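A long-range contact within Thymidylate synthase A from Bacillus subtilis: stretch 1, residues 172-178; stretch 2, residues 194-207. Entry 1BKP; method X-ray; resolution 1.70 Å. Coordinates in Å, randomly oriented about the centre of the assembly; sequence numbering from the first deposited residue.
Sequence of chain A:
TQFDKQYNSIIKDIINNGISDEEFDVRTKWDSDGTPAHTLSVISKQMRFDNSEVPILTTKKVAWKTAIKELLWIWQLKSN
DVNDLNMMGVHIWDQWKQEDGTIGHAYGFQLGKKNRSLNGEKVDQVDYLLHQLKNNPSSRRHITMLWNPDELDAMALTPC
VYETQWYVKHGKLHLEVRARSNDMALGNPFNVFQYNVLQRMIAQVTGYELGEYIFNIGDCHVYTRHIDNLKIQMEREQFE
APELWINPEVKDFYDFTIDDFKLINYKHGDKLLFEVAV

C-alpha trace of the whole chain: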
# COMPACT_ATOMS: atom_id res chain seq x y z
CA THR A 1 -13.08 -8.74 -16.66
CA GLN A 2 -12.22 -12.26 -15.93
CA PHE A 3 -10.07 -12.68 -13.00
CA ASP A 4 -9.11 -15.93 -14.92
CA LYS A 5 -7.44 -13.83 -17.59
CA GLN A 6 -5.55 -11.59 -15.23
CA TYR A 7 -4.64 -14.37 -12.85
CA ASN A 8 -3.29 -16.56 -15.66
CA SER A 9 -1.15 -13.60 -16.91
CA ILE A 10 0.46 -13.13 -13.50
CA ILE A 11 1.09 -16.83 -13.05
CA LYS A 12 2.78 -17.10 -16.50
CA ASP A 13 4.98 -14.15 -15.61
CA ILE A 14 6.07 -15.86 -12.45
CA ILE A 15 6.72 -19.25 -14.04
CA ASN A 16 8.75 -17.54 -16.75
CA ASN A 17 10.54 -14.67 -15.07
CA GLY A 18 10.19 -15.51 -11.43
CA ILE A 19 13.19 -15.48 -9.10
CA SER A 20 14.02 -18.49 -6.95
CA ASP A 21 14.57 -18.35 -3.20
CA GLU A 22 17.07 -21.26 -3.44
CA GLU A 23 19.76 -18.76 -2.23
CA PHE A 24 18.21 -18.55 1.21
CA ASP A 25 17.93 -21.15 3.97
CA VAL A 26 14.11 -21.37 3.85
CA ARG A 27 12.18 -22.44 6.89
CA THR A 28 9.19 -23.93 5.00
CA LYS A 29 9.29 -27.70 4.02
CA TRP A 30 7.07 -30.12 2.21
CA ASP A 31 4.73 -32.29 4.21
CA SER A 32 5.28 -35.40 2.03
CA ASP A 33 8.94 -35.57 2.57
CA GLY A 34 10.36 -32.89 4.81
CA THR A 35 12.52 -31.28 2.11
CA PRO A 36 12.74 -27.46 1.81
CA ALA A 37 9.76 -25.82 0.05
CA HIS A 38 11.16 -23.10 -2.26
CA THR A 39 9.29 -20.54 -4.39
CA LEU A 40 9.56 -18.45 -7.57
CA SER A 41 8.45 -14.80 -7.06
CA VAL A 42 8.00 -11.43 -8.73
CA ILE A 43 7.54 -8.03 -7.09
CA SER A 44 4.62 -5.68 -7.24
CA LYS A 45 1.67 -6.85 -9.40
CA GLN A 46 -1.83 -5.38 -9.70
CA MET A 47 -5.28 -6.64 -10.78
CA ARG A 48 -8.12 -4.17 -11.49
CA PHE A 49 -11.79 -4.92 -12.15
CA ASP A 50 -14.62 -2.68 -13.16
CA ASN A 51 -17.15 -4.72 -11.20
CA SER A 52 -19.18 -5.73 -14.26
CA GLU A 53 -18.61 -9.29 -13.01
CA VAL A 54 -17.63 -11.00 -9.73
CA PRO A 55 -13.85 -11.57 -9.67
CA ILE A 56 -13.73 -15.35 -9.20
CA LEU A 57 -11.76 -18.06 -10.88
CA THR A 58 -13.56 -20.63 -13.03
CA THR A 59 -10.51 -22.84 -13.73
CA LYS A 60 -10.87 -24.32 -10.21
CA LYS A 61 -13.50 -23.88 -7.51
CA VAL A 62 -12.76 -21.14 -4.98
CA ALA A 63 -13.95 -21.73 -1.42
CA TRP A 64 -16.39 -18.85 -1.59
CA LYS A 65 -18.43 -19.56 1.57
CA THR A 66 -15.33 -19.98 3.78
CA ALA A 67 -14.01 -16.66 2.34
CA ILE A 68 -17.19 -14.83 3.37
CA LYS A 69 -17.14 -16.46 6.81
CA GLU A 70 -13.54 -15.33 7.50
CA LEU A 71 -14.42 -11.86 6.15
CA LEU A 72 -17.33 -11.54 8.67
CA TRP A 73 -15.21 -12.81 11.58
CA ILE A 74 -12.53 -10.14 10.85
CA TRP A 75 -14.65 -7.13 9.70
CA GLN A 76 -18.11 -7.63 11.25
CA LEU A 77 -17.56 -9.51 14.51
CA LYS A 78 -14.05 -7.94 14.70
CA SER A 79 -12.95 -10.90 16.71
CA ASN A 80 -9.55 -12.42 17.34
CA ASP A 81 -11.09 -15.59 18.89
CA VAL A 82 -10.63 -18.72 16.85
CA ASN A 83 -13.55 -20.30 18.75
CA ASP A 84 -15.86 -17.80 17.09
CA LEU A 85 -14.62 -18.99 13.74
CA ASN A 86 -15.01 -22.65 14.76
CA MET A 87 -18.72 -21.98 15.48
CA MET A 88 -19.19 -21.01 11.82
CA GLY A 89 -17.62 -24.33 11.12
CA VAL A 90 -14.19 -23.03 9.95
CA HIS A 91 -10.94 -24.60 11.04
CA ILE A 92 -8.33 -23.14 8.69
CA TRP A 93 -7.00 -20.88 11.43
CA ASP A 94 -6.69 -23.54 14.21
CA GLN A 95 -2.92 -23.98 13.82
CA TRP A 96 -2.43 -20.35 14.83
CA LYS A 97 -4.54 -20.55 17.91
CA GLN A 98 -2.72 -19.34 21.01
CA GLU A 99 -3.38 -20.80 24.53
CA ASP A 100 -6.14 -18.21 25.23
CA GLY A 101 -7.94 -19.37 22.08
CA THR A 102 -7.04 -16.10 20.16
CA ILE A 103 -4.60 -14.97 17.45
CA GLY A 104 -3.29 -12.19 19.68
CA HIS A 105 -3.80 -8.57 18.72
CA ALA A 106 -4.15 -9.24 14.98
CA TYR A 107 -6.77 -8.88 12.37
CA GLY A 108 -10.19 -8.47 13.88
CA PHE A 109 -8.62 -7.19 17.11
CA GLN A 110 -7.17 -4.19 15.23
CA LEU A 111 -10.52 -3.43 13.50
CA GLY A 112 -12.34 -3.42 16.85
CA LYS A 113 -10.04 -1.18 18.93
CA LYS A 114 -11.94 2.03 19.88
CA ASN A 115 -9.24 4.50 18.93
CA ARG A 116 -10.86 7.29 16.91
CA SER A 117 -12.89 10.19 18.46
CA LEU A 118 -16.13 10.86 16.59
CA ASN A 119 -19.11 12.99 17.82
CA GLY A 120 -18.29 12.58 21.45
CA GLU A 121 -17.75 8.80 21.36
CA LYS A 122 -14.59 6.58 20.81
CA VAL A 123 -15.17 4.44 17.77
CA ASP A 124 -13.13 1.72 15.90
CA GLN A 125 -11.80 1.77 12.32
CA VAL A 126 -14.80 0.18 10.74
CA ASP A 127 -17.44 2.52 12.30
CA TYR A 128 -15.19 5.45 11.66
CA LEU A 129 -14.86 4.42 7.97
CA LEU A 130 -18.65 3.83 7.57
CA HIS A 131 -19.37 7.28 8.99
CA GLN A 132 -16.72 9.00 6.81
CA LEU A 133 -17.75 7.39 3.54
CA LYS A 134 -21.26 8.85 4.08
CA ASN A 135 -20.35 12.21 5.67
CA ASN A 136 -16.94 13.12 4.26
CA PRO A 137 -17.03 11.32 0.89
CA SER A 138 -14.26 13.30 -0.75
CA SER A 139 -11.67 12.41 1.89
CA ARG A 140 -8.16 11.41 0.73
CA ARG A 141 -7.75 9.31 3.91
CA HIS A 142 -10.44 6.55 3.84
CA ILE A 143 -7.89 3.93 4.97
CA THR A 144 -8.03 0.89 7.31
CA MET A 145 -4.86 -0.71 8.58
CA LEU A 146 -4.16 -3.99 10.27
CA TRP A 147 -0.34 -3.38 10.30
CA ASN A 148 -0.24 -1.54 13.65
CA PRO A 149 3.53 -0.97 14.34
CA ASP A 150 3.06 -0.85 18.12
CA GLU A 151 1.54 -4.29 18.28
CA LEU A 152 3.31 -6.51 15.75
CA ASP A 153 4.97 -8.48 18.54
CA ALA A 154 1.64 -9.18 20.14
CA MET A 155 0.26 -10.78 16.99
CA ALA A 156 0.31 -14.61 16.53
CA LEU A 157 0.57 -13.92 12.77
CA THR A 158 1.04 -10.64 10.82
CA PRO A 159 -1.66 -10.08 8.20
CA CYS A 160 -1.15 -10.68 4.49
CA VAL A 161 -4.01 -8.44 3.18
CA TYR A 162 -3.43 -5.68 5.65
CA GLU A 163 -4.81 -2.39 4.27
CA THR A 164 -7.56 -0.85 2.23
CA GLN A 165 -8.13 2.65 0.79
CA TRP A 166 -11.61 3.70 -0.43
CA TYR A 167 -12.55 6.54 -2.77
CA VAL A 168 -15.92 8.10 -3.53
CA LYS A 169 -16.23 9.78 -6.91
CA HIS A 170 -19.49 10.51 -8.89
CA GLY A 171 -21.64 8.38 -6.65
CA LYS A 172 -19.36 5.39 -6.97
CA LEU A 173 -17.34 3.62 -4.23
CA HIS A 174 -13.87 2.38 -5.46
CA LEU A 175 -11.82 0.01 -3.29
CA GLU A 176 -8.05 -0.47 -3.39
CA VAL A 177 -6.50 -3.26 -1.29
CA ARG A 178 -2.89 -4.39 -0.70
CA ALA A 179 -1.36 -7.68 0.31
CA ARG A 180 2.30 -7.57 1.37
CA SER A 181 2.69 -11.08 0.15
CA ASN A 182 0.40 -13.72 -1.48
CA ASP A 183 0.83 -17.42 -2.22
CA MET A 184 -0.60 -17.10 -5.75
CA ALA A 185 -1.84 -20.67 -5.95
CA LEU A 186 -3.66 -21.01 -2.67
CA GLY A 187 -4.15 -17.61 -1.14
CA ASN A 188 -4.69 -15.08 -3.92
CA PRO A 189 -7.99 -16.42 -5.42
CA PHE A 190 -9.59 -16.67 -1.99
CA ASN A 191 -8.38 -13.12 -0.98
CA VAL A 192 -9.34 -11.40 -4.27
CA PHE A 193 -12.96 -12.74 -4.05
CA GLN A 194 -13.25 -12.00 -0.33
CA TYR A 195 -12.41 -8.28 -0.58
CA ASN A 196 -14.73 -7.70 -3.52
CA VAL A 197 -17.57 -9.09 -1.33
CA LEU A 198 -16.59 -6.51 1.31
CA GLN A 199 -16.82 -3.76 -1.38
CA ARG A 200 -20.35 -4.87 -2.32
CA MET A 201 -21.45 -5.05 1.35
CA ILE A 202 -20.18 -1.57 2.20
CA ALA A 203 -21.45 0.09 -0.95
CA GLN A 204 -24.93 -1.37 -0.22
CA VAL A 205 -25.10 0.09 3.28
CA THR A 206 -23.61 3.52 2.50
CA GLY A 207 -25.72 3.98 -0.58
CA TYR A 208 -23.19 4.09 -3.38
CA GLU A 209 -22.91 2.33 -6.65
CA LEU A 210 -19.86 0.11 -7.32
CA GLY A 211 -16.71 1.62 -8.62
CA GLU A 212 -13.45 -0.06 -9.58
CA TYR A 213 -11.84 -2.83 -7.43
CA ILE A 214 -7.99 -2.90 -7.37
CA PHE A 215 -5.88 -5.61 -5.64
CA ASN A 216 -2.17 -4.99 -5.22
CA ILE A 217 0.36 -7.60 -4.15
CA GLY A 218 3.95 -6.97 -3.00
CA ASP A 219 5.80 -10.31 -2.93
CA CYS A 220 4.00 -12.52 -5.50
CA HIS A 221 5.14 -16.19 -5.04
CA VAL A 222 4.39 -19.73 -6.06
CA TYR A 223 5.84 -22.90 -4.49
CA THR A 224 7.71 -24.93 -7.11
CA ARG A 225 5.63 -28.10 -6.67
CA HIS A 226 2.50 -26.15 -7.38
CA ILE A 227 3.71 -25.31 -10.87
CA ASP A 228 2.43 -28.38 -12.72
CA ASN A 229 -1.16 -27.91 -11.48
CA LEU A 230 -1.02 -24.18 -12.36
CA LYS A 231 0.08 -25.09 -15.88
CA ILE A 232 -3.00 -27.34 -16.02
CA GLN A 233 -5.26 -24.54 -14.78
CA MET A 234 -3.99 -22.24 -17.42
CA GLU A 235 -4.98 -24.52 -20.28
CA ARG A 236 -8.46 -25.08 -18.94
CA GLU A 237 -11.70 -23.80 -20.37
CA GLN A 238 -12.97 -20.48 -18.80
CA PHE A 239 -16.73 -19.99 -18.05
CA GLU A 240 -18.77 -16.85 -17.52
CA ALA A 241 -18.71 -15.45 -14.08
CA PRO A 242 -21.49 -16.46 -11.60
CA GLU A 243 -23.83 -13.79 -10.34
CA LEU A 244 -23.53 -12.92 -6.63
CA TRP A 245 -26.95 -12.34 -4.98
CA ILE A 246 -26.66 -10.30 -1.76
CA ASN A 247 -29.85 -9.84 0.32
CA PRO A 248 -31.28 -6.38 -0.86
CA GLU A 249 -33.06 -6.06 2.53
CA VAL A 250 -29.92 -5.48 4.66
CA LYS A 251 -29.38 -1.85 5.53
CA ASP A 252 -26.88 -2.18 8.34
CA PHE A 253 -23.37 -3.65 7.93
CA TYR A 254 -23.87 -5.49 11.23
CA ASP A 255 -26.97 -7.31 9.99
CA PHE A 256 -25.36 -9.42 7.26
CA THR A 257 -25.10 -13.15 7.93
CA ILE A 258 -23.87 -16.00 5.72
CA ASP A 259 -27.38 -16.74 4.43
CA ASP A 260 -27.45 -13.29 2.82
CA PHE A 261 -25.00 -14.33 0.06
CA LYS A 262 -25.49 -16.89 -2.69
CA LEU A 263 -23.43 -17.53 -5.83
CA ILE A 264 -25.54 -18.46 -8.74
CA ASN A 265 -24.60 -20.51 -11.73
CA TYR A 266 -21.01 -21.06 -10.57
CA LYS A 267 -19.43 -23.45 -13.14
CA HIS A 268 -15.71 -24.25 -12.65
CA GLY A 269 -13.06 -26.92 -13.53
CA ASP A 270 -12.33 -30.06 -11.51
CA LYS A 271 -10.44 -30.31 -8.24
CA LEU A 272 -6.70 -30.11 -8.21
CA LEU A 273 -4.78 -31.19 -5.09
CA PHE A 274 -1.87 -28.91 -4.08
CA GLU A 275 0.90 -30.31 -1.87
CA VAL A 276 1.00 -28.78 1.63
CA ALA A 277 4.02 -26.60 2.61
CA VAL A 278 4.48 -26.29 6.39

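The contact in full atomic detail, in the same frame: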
# COMPACT_ATOMS: atom_id res chain seq x y z
N LYS A 172 -19.87 6.76 -7.02
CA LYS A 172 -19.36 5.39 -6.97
C LYS A 172 -18.24 5.20 -5.88
O LYS A 172 -17.38 6.10 -5.65
CB LYS A 172 -18.81 5.01 -8.33
CG LYS A 172 -19.88 5.02 -9.42
CD LYS A 172 -19.23 4.85 -10.77
CE LYS A 172 -20.21 4.93 -11.88
NZ LYS A 172 -19.46 5.17 -13.19
N LEU A 173 -18.28 4.03 -5.25
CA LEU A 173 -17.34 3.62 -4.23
C LEU A 173 -16.25 2.66 -4.81
O LEU A 173 -16.56 1.52 -5.20
CB LEU A 173 -18.10 2.88 -3.13
CG LEU A 173 -17.31 2.54 -1.85
CD1 LEU A 173 -16.67 3.78 -1.19
CD2 LEU A 173 -18.27 1.86 -0.77
N HIS A 174 -15.02 3.16 -4.94
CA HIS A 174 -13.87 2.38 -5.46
C HIS A 174 -13.11 1.83 -4.24
O HIS A 174 -13.02 2.53 -3.18
CB HIS A 174 -12.96 3.31 -6.29
CG HIS A 174 -13.71 4.06 -7.35
ND1 HIS A 174 -13.66 3.75 -8.71
CD2 HIS A 174 -14.47 5.20 -7.26
CE1 HIS A 174 -14.36 4.65 -9.39
NE2 HIS A 174 -14.85 5.54 -8.55
N LEU A 175 -12.50 0.63 -4.40
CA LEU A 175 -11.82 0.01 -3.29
C LEU A 175 -10.45 -0.39 -3.79
O LEU A 175 -10.35 -0.98 -4.89
CB LEU A 175 -12.53 -1.29 -2.79
CG LEU A 175 -11.70 -2.21 -1.85
CD1 LEU A 175 -11.32 -1.37 -0.58
CD2 LEU A 175 -12.52 -3.45 -1.44
N GLU A 176 -9.40 -0.04 -3.03
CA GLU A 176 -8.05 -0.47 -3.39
C GLU A 176 -7.52 -1.26 -2.18
O GLU A 176 -7.52 -0.76 -1.06
CB GLU A 176 -7.14 0.75 -3.70
CG GLU A 176 -5.77 0.32 -4.14
CD GLU A 176 -4.98 1.38 -4.92
OE1 GLU A 176 -5.29 2.57 -4.77
OE2 GLU A 176 -4.05 1.00 -5.65
N VAL A 177 -6.97 -2.44 -2.39
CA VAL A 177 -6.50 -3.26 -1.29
C VAL A 177 -5.02 -3.63 -1.52
O VAL A 177 -4.60 -3.71 -2.66
CB VAL A 177 -7.37 -4.60 -1.35
CG1 VAL A 177 -6.95 -5.64 -0.44
CG2 VAL A 177 -8.84 -4.27 -1.10
N ARG A 178 -4.27 -3.92 -0.47
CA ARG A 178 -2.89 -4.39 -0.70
C ARG A 178 -2.55 -5.56 0.18
O ARG A 178 -2.82 -5.51 1.40
CB ARG A 178 -1.81 -3.33 -0.45
CG ARG A 178 -0.38 -3.79 -0.97
CD ARG A 178 0.58 -2.61 -1.00
NE ARG A 178 1.85 -3.07 -1.53
CZ ARG A 178 2.82 -3.61 -0.83
NH1 ARG A 178 2.83 -3.53 0.49
NH2 ARG A 178 3.90 -4.04 -1.47
N GLN A 194 -12.82 -12.40 -1.65
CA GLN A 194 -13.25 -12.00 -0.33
C GLN A 194 -13.33 -10.47 -0.19
O GLN A 194 -14.34 -9.98 0.31
CB GLN A 194 -12.26 -12.60 0.65
CG GLN A 194 -12.10 -11.99 1.98
CD GLN A 194 -11.03 -12.77 2.81
OE1 GLN A 194 -11.38 -13.58 3.70
NE2 GLN A 194 -9.79 -12.59 2.49
N TYR A 195 -12.36 -9.74 -0.71
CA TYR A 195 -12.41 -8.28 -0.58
C TYR A 195 -13.40 -7.61 -1.51
O TYR A 195 -13.93 -6.49 -1.20
CB TYR A 195 -10.97 -7.62 -0.55
CG TYR A 195 -10.46 -7.65 0.85
CD1 TYR A 195 -9.87 -8.84 1.40
CD2 TYR A 195 -10.58 -6.50 1.69
CE1 TYR A 195 -9.43 -8.88 2.74
CE2 TYR A 195 -10.17 -6.51 3.02
CZ TYR A 195 -9.59 -7.73 3.52
OH TYR A 195 -9.22 -7.72 4.85
N ASN A 196 -13.70 -8.26 -2.65
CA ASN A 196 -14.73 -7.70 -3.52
C ASN A 196 -16.12 -7.84 -2.81
O ASN A 196 -17.01 -6.93 -2.87
CB ASN A 196 -14.73 -8.43 -4.88
CG ASN A 196 -15.65 -7.76 -5.86
OD1 ASN A 196 -16.72 -8.22 -6.03
ND2 ASN A 196 -15.28 -6.56 -6.39
N VAL A 197 -16.31 -8.94 -2.09
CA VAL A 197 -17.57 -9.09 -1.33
C VAL A 197 -17.68 -7.93 -0.29
O VAL A 197 -18.70 -7.25 -0.20
CB VAL A 197 -17.67 -10.50 -0.62
CG1 VAL A 197 -19.01 -10.60 0.17
CG2 VAL A 197 -17.67 -11.52 -1.72
N LEU A 198 -16.56 -7.57 0.34
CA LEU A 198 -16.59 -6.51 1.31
C LEU A 198 -16.99 -5.17 0.58
O LEU A 198 -17.72 -4.37 1.14
CB LEU A 198 -15.22 -6.31 1.95
CG LEU A 198 -15.15 -5.22 3.03
CD1 LEU A 198 -15.99 -5.65 4.30
CD2 LEU A 198 -13.62 -5.02 3.37
N GLN A 199 -16.48 -4.95 -0.64
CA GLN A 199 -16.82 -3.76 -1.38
C GLN A 199 -18.33 -3.68 -1.57
O GLN A 199 -18.94 -2.57 -1.40
CB GLN A 199 -16.18 -3.74 -2.75
CG GLN A 199 -16.31 -2.39 -3.42
CD GLN A 199 -15.62 -2.37 -4.76
OE1 GLN A 199 -15.23 -3.41 -5.25
NE2 GLN A 199 -15.50 -1.18 -5.39
N ARG A 200 -18.90 -4.78 -2.09
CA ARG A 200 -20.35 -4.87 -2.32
C ARG A 200 -21.15 -4.68 -1.04
O ARG A 200 -22.18 -3.96 -1.06
CB ARG A 200 -20.71 -6.21 -3.00
CG ARG A 200 -20.02 -6.28 -4.44
CD ARG A 200 -20.19 -7.63 -5.14
NE ARG A 200 -19.43 -7.57 -6.37
CZ ARG A 200 -19.97 -7.52 -7.58
NH1 ARG A 200 -21.30 -7.63 -7.76
NH2 ARG A 200 -19.17 -7.43 -8.60
N MET A 201 -20.71 -5.24 0.09
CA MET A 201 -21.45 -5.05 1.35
C MET A 201 -21.51 -3.58 1.77
O MET A 201 -22.59 -3.05 2.13
CB MET A 201 -20.75 -5.77 2.49
CG MET A 201 -20.99 -7.35 2.35
SD MET A 201 -19.86 -8.19 3.50
CE MET A 201 -20.55 -7.88 5.12
N ILE A 202 -20.34 -2.94 1.70
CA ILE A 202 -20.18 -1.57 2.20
C ILE A 202 -20.87 -0.59 1.27
O ILE A 202 -21.52 0.32 1.72
CB ILE A 202 -18.65 -1.14 2.61
CG1 ILE A 202 -18.24 -1.84 3.95
CG2 ILE A 202 -18.60 0.47 2.77
CD1 ILE A 202 -16.81 -1.73 4.32
N ALA A 203 -20.78 -0.81 -0.02
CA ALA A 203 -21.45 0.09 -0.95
C ALA A 203 -23.00 0.03 -0.72
O ALA A 203 -23.70 1.08 -0.77
CB ALA A 203 -21.12 -0.37 -2.37
N GLN A 204 -23.51 -1.20 -0.39
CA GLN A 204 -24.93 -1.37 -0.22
C GLN A 204 -25.42 -0.58 0.98
O GLN A 204 -26.42 0.09 0.86
CB GLN A 204 -25.30 -2.86 -0.10
CG GLN A 204 -26.81 -3.07 0.32
CD GLN A 204 -27.25 -4.50 0.12
OE1 GLN A 204 -27.02 -5.06 -0.94
NE2 GLN A 204 -27.90 -5.12 1.15
N VAL A 205 -24.67 -0.59 2.08
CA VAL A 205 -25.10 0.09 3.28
C VAL A 205 -24.78 1.60 3.41
O VAL A 205 -25.24 2.26 4.36
CB VAL A 205 -24.66 -0.66 4.49
CG1 VAL A 205 -25.26 -2.04 4.46
CG2 VAL A 205 -23.12 -0.71 4.62
N THR A 206 -23.97 2.13 2.48
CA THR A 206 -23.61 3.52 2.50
C THR A 206 -24.32 4.22 1.33
O THR A 206 -24.20 5.42 1.14
CB THR A 206 -22.14 3.73 2.43
OG1 THR A 206 -21.59 3.09 1.24
CG2 THR A 206 -21.50 3.23 3.71
N GLY A 207 -24.98 3.44 0.52
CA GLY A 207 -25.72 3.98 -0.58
C GLY A 207 -24.99 4.37 -1.84
O GLY A 207 -25.41 5.33 -2.52

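A β-strand, residues 172-178, lies against a helix that runs through most of residues 194-207. Their axes approach to 9.3 Å and their N-to-C directions make an angle of 151°, so the two elements run roughly antiparallel: the start of the strand meets the late turns of the helix, and the later part of the strand meets Tyr 195. Because side chains alternate along a strand, Leu 173, Leu 175 and Val 177 point toward the helix, whereas between them His 174 points away and Glu 176 is out of reach of the helix. The helix answers at intervals of four residues, with Ala 203, Gln 199 and Tyr 195 lying nearest these three positions in turn.

Lys 172 is exposed and too far from the helix to take part, a fitting place for a long charged chain. Leu 173 is the first residue to engage. Its side chain, with chi1 t and chi2 p, reaches in among the last helical turns, placing Leu 173 CD2 3.8 Å from Ile 202 CG2 and 4.0 Å from Ala 203 CB. The same methyl comes still closer to the backbone, with Leu 173 CD2 3.6 Å from Ala 203 CA. The small side chain of alanine suits this spot, since it leaves the helix backbone accessible to the leucine. Leu 173 CD2 also lies 4.1 Å from Thr 206 OG1, but that hydroxyl has its own polar partner: Thr 206 OG1 donates a hydrogen bond to Ile 202 O at 2.8 Å, so a polar group can sit beside a leucine without being left unpaired.

The backbone of Leu 173 supplies the one hydrogen bond between the stretches. Gln 199 NE2 donates to Leu 173 O at 2.9 Å, with an N-H...O angle of 147°. Glutamine suits the position because its chain, extended at chi1 and chi2, spans the gap from helix to strand and ends in an amide; its OE1 is hydrogen-bonded elsewhere in the structure. A buried polar side chain is thereby satisfied at both ends of its amide.

His 174 points away from the helix and is partly exposed; its contact is through the backbone, with His 174 CA 3.9 Å from Gln 199 NE2. Leu 175 turns back toward the helix. Leu 175 CB lies 3.8 Å from Gln 199 CD, so the glutamine also packs through the carbon of its amide group, while Leu 175 CD2 reaches to 3.4 Å from Tyr 195 O. Tyr 195 O is already engaged within the helix, accepting from Gln 199 N at 3.0 Å, which makes an apolar neighbour tolerable.

Glu 176 is out of reach of the helix, and its buried carboxylate is hydrogen-bonded elsewhere in the structure. At Val 177 the backbones have separated to 7.8 Å between Val 177 CA and Tyr 195 CA, and a large aromatic side chain helps fill the space. Val 177 CG2 lies 4.0 Å from Tyr 195 CD2, and Val 177 CG1 sits over one face of the ring. Arg 178 is again out of reach.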